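Local coordinates for halogenase PltM (Pseudomonas fluorescens, PDB 6BZN), which halogenates phenolic substrates, accepting an unusual range of substrates and halides, and is a flavoprotein that binds FAD, at residues A[92-106]-A[261-273]. Residues are numbered along the deposited sequence; the frame is centred on the assembly and turned at random.
Sequences PDKIIQHVGSSACGI and IPFNNHPQGTNQL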
loop_
_atom_site.group_PDB
_atom_site.type_symbol
_atom_site.label_atom_id
_atom_site.label_comp_id
_atom_site.label_asym_id
_atom_site.label_seq_id
_atom_site.Cartn_x
_atom_site.Cartn_y
_atom_site.Cartn_z
ATOM N N PRO A 92 8.384 -3.472 -13.834
ATOM C CA PRO A 92 7.831 -2.577 -14.861
ATOM C C PRO A 92 8.112 -3.018 -16.302
ATOM O O PRO A 92 7.241 -2.860 -17.165
ATOM C CB PRO A 92 8.490 -1.223 -14.577
ATOM C CG PRO A 92 9.506 -1.450 -13.531
ATOM C CD PRO A 92 9.305 -2.784 -12.913
ATOM N N ASP A 93 9.293 -3.588 -16.557
ATOM C CA ASP A 93 9.616 -4.023 -17.920
ATOM C C ASP A 93 8.719 -5.199 -18.317
ATOM O O ASP A 93 8.196 -5.229 -19.431
ATOM C CB ASP A 93 11.114 -4.326 -18.084
ATOM C CG ASP A 93 12.010 -3.071 -17.891
ATOM O OD1 ASP A 93 11.555 -1.923 -18.104
ATOM O OD2 ASP A 93 13.190 -3.234 -17.513
ATOM N N LYS A 94 8.471 -6.116 -17.388
ATOM C CA LYS A 94 7.538 -7.203 -17.639
ATOM C C LYS A 94 6.084 -6.718 -17.778
ATOM O O LYS A 94 5.349 -7.284 -18.565
ATOM C CB LYS A 94 7.608 -8.293 -16.572
ATOM C CG LYS A 94 8.967 -8.961 -16.395
ATOM C CD LYS A 94 9.382 -9.814 -17.590
ATOM C CE LYS A 94 10.601 -10.662 -17.235
ATOM N NZ LYS A 94 11.509 -10.920 -18.395
ATOM N N ILE A 95 5.670 -5.704 -17.013
ATOM C CA ILE A 95 4.324 -5.102 -17.192
ATOM C C ILE A 95 4.140 -4.532 -18.595
ATOM O O ILE A 95 3.136 -4.813 -19.254
ATOM C CB ILE A 95 4.040 -3.998 -16.153
ATOM C CG1 ILE A 95 3.882 -4.637 -14.772
ATOM C CG2 ILE A 95 2.789 -3.181 -16.519
ATOM C CD1 ILE A 95 3.905 -3.646 -13.633
ATOM N N ILE A 96 5.118 -3.750 -19.047
ATOM C CA ILE A 96 5.069 -3.140 -20.380
ATOM C C ILE A 96 4.953 -4.245 -21.433
ATOM O O ILE A 96 4.135 -4.166 -22.340
ATOM C CB ILE A 96 6.331 -2.260 -20.626
ATOM C CG1 ILE A 96 6.359 -1.042 -19.681
ATOM C CG2 ILE A 96 6.463 -1.818 -22.084
ATOM C CD1 ILE A 96 5.219 -0.074 -19.799
ATOM N N GLN A 97 5.752 -5.295 -21.271
ATOM C CA GLN A 97 5.824 -6.395 -22.240
ATOM C C GLN A 97 4.563 -7.281 -22.297
ATOM O O GLN A 97 4.131 -7.676 -23.379
ATOM C CB GLN A 97 7.069 -7.237 -21.932
ATOM C CG GLN A 97 7.280 -8.462 -22.794
ATOM C CD GLN A 97 8.532 -9.236 -22.409
ATOM O OE1 GLN A 97 9.386 -8.755 -21.647
ATOM N NE2 GLN A 97 8.654 -10.442 -22.944
ATOM N N HIS A 98 3.972 -7.576 -21.145
ATOM C CA HIS A 98 2.873 -8.549 -21.058
ATOM C C HIS A 98 1.503 -7.990 -20.766
ATOM O O HIS A 98 0.525 -8.581 -21.194
ATOM C CB HIS A 98 3.180 -9.590 -19.998
ATOM C CG HIS A 98 4.396 -10.394 -20.305
ATOM N ND1 HIS A 98 4.386 -11.428 -21.215
ATOM C CD2 HIS A 98 5.666 -10.300 -19.850
ATOM C CE1 HIS A 98 5.596 -11.954 -21.291
ATOM N NE2 HIS A 98 6.391 -11.291 -20.468
ATOM N N VAL A 99 1.417 -6.912 -20.000
ATOM C CA VAL A 99 0.133 -6.297 -19.695
ATOM C C VAL A 99 -0.174 -5.255 -20.770
ATOM O O VAL A 99 -1.258 -5.247 -21.353
ATOM C CB VAL A 99 0.116 -5.632 -18.304
ATOM C CG1 VAL A 99 -1.258 -5.025 -18.031
ATOM C CG2 VAL A 99 0.466 -6.640 -17.221
ATOM N N GLY A 100 0.786 -4.367 -21.003
ATOM C CA GLY A 100 0.670 -3.376 -22.056
ATOM C C GLY A 100 1.504 -2.157 -21.771
ATOM O O GLY A 100 1.801 -1.836 -20.615
ATOM N N SER A 101 1.849 -1.436 -22.827
ATOM C CA SER A 101 2.775 -0.316 -22.688
ATOM C C SER A 101 2.179 0.883 -21.925
ATOM O O SER A 101 2.932 1.730 -21.439
ATOM C CB SER A 101 3.310 0.126 -24.050
ATOM O OG SER A 101 2.260 0.503 -24.920
ATOM N N SER A 102 0.856 0.963 -21.808
ATOM C CA SER A 102 0.243 2.015 -21.002
ATOM C C SER A 102 0.037 1.615 -19.530
ATOM O O SER A 102 -0.438 2.430 -18.734
ATOM C CB SER A 102 -1.080 2.434 -21.626
ATOM O OG SER A 102 -0.876 3.050 -22.894
ATOM N N ALA A 103 0.425 0.396 -19.153
ATOM C CA ALA A 103 -0.001 -0.173 -17.864
ATOM C C ALA A 103 0.817 0.266 -16.645
ATOM O O ALA A 103 0.397 0.033 -15.511
ATOM C CB ALA A 103 -0.046 -1.692 -17.960
ATOM N N CYS A 104 1.963 0.904 -16.867
ATOM C CA CYS A 104 2.737 1.425 -15.753
ATOM C C CYS A 104 3.696 2.531 -16.130
ATOM O O CYS A 104 4.042 2.735 -17.305
ATOM C CB CYS A 104 3.519 0.314 -15.049
ATOM S SG CYS A 104 4.910 -0.320 -16.001
ATOM N N GLY A 105 4.058 3.281 -15.103
ATOM C CA GLY A 105 5.251 4.092 -15.097
ATOM C C GLY A 105 6.329 3.378 -14.290
ATOM O O GLY A 105 6.156 2.240 -13.839
ATOM N N ILE A 106 7.423 4.085 -14.070
ATOM C CA ILE A 106 8.585 3.538 -13.371
ATOM C C ILE A 106 8.869 4.309 -12.090
ATOM O O ILE A 106 8.539 5.489 -11.979
ATOM C CB ILE A 106 9.814 3.543 -14.309
ATOM C CG1 ILE A 106 10.895 2.611 -13.814
ATOM C CG2 ILE A 106 10.367 4.944 -14.522
ATOM C CD1 ILE A 106 11.931 2.296 -14.877
ATOM N N ILE A 261 2.985 11.008 -9.179
ATOM C CA ILE A 261 3.235 9.623 -9.535
ATOM C C ILE A 261 3.015 9.506 -11.041
ATOM O O ILE A 261 1.896 9.228 -11.486
ATOM C CB ILE A 261 2.317 8.683 -8.725
ATOM C CG1 ILE A 261 2.745 8.705 -7.264
ATOM C CG2 ILE A 261 2.362 7.252 -9.225
ATOM C CD1 ILE A 261 1.872 7.890 -6.352
ATOM N N PRO A 262 4.076 9.737 -11.836
ATOM C CA PRO A 262 3.897 9.688 -13.295
ATOM C C PRO A 262 3.713 8.295 -13.848
ATOM O O PRO A 262 4.362 7.347 -13.371
ATOM C CB PRO A 262 5.211 10.273 -13.832
ATOM C CG PRO A 262 5.755 11.059 -12.702
ATOM C CD PRO A 262 5.402 10.271 -11.490
ATOM N N PHE A 263 2.835 8.165 -14.845
ATOM C CA PHE A 263 2.821 6.968 -15.698
ATOM C C PHE A 263 3.562 7.214 -17.014
ATOM O O PHE A 263 3.705 6.286 -17.794
ATOM C CB PHE A 263 1.396 6.487 -15.986
ATOM C CG PHE A 263 0.564 6.277 -14.744
ATOM C CD1 PHE A 263 0.847 5.235 -13.874
ATOM C CD2 PHE A 263 -0.495 7.129 -14.446
ATOM C CE1 PHE A 263 0.085 5.038 -12.740
ATOM C CE2 PHE A 263 -1.257 6.946 -13.310
ATOM C CZ PHE A 263 -0.973 5.893 -12.460
ATOM N N ASN A 264 4.037 8.440 -17.234
ATOM C CA ASN A 264 4.640 8.867 -18.512
ATOM C C ASN A 264 6.167 9.058 -18.444
ATOM O O ASN A 264 6.733 9.831 -19.211
ATOM C CB ASN A 264 3.941 10.143 -19.024
ATOM C CG ASN A 264 4.219 11.364 -18.175
ATOM O OD1 ASN A 264 4.415 11.260 -16.963
ATOM N ND2 ASN A 264 4.220 12.534 -18.799
ATOM N N ASN A 265 6.813 8.334 -17.536
ATOM C CA ASN A 265 8.234 8.489 -17.244
ATOM C C ASN A 265 9.074 7.275 -17.639
ATOM O O ASN A 265 10.251 7.195 -17.269
ATOM C CB ASN A 265 8.421 8.786 -15.748
ATOM C CG ASN A 265 7.958 7.645 -14.843
ATOM O OD1 ASN A 265 7.453 6.621 -15.307
ATOM N ND2 ASN A 265 8.099 7.838 -13.540
ATOM N N HIS A 266 8.461 6.323 -18.346
ATOM C CA HIS A 266 9.125 5.093 -18.760
ATOM C C HIS A 266 9.481 5.252 -20.240
ATOM O O HIS A 266 8.619 5.598 -21.038
ATOM C CB HIS A 266 8.203 3.881 -18.566
ATOM C CG HIS A 266 8.903 2.566 -18.709
ATOM N ND1 HIS A 266 9.306 1.809 -17.631
ATOM C CD2 HIS A 266 9.300 1.887 -19.806
ATOM C CE1 HIS A 266 9.909 0.715 -18.062
ATOM N NE2 HIS A 266 9.924 0.740 -19.380
ATOM N N PRO A 267 10.740 4.973 -20.621
ATOM C CA PRO A 267 11.097 5.213 -22.033
ATOM C C PRO A 267 10.302 4.373 -23.062
ATOM O O PRO A 267 10.106 4.828 -24.176
ATOM C CB PRO A 267 12.607 4.908 -22.095
ATOM C CG PRO A 267 13.032 4.505 -20.721
ATOM C CD PRO A 267 11.819 4.300 -19.871
ATOM N N GLN A 268 9.894 3.160 -22.704
ATOM C CA GLN A 268 8.938 2.363 -23.513
ATOM C C GLN A 268 7.431 2.425 -23.137
ATOM O O GLN A 268 6.632 1.667 -23.678
ATOM C CB GLN A 268 9.387 0.898 -23.552
ATOM C CG GLN A 268 10.735 0.682 -24.217
ATOM C CD GLN A 268 11.821 0.367 -23.208
ATOM O OE1 GLN A 268 11.782 -0.688 -22.560
ATOM N NE2 GLN A 268 12.791 1.269 -23.058
ATOM N N GLY A 269 7.048 3.339 -22.250
ATOM C CA GLY A 269 5.653 3.527 -21.851
ATOM C C GLY A 269 4.910 4.407 -22.831
ATOM O O GLY A 269 5.520 5.196 -23.555
ATOM N N THR A 270 3.595 4.234 -22.902
ATOM C CA THR A 270 2.745 5.075 -23.726
ATOM C C THR A 270 1.724 5.881 -22.939
ATOM O O THR A 270 1.021 6.709 -23.517
ATOM C CB THR A 270 2.005 4.225 -24.765
ATOM O OG1 THR A 270 1.454 3.062 -24.119
ATOM C CG2 THR A 270 2.954 3.811 -25.871
ATOM N N ASN A 271 1.638 5.680 -21.631
ATOM C CA ASN A 271 0.625 6.379 -20.856
ATOM C C ASN A 271 1.033 7.842 -20.740
ATOM O O ASN A 271 2.199 8.121 -20.503
ATOM C CB ASN A 271 0.489 5.730 -19.478
ATOM C CG ASN A 271 -0.791 6.124 -18.768
ATOM O OD1 ASN A 271 -1.184 7.288 -18.757
ATOM N ND2 ASN A 271 -1.435 5.163 -18.148
ATOM N N GLN A 272 0.097 8.769 -20.941
ATOM C CA GLN A 272 0.379 10.211 -20.850
ATOM C C GLN A 272 0.096 10.823 -19.480
ATOM O O GLN A 272 0.436 11.984 -19.226
ATOM C CB GLN A 272 -0.449 10.969 -21.881
ATOM C CG GLN A 272 -0.159 10.573 -23.321
ATOM C CD GLN A 272 -1.070 11.315 -24.283
ATOM O OE1 GLN A 272 -1.087 12.541 -24.291
ATOM N NE2 GLN A 272 -1.852 10.580 -25.074
ATOM N N LEU A 273 -0.519 10.054 -18.594
ATOM C CA LEU A 273 -1.060 10.602 -17.373
ATOM C C LEU A 273 -0.074 10.569 -16.232
ATOM O O LEU A 273 0.899 9.802 -16.230
ATOM C CB LEU A 273 -2.317 9.829 -16.966
ATOM C CG LEU A 273 -3.459 9.845 -17.993
ATOM C CD1 LEU A 273 -4.518 8.825 -17.584
ATOM C CD2 LEU A 273 -4.038 11.256 -18.112
HETATM O O HOH W 1 3.215 3.938 -19.810
#
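The imidazole of His266 lies between Ile96 CG1, 4.2 Å from the ring centroid in a CH-pi contact over one face, and Pro267 CD on the opposite face. The contact illustrates how a long hairpin connection, joining antiparallel strands 256-262 and 273-281 of the mixed sheet, docks on a helix-turn-strand unit of the flavoprotein. In plane at the edge of the imidazole comes Asp93 OD1, 3.1 Å from His266 CE1, with carboxylate and ring planes 78° apart. With CG of His266 anti to its own N (chi1 -168°), the ring lies against Ile96 and beside Asp93. Phe263 meets Gly105 N with its edge, while Phe139 and His221 pack against it edge-to-face; its side chain lies about 7 Å from those of Arg140 and Val62, which bind FAD when the cofactor is present. The side-chain amide of Asn265 bonds both the N and the O of Ile106: OD1 accepts from Ile106 N at 2.8 Å, nearly straight (169°), and ND2 returns a more bent bond to Ile106 O. Gly105 CA passes Asn265 OD1 at 3.4 Å. At the beta turn 100-103, Thr270 OG1 bonds both Ser101 OG and Ser102 OG. Asn271 ND2 reaches Ser102 O in the carbonyl plane, while its OD1 closes an Asx turn with Leu273 N. One water lies 2.8 Å from Ser101 O and 2.9 Å from Cys104 O, and accepts from Asn271 N.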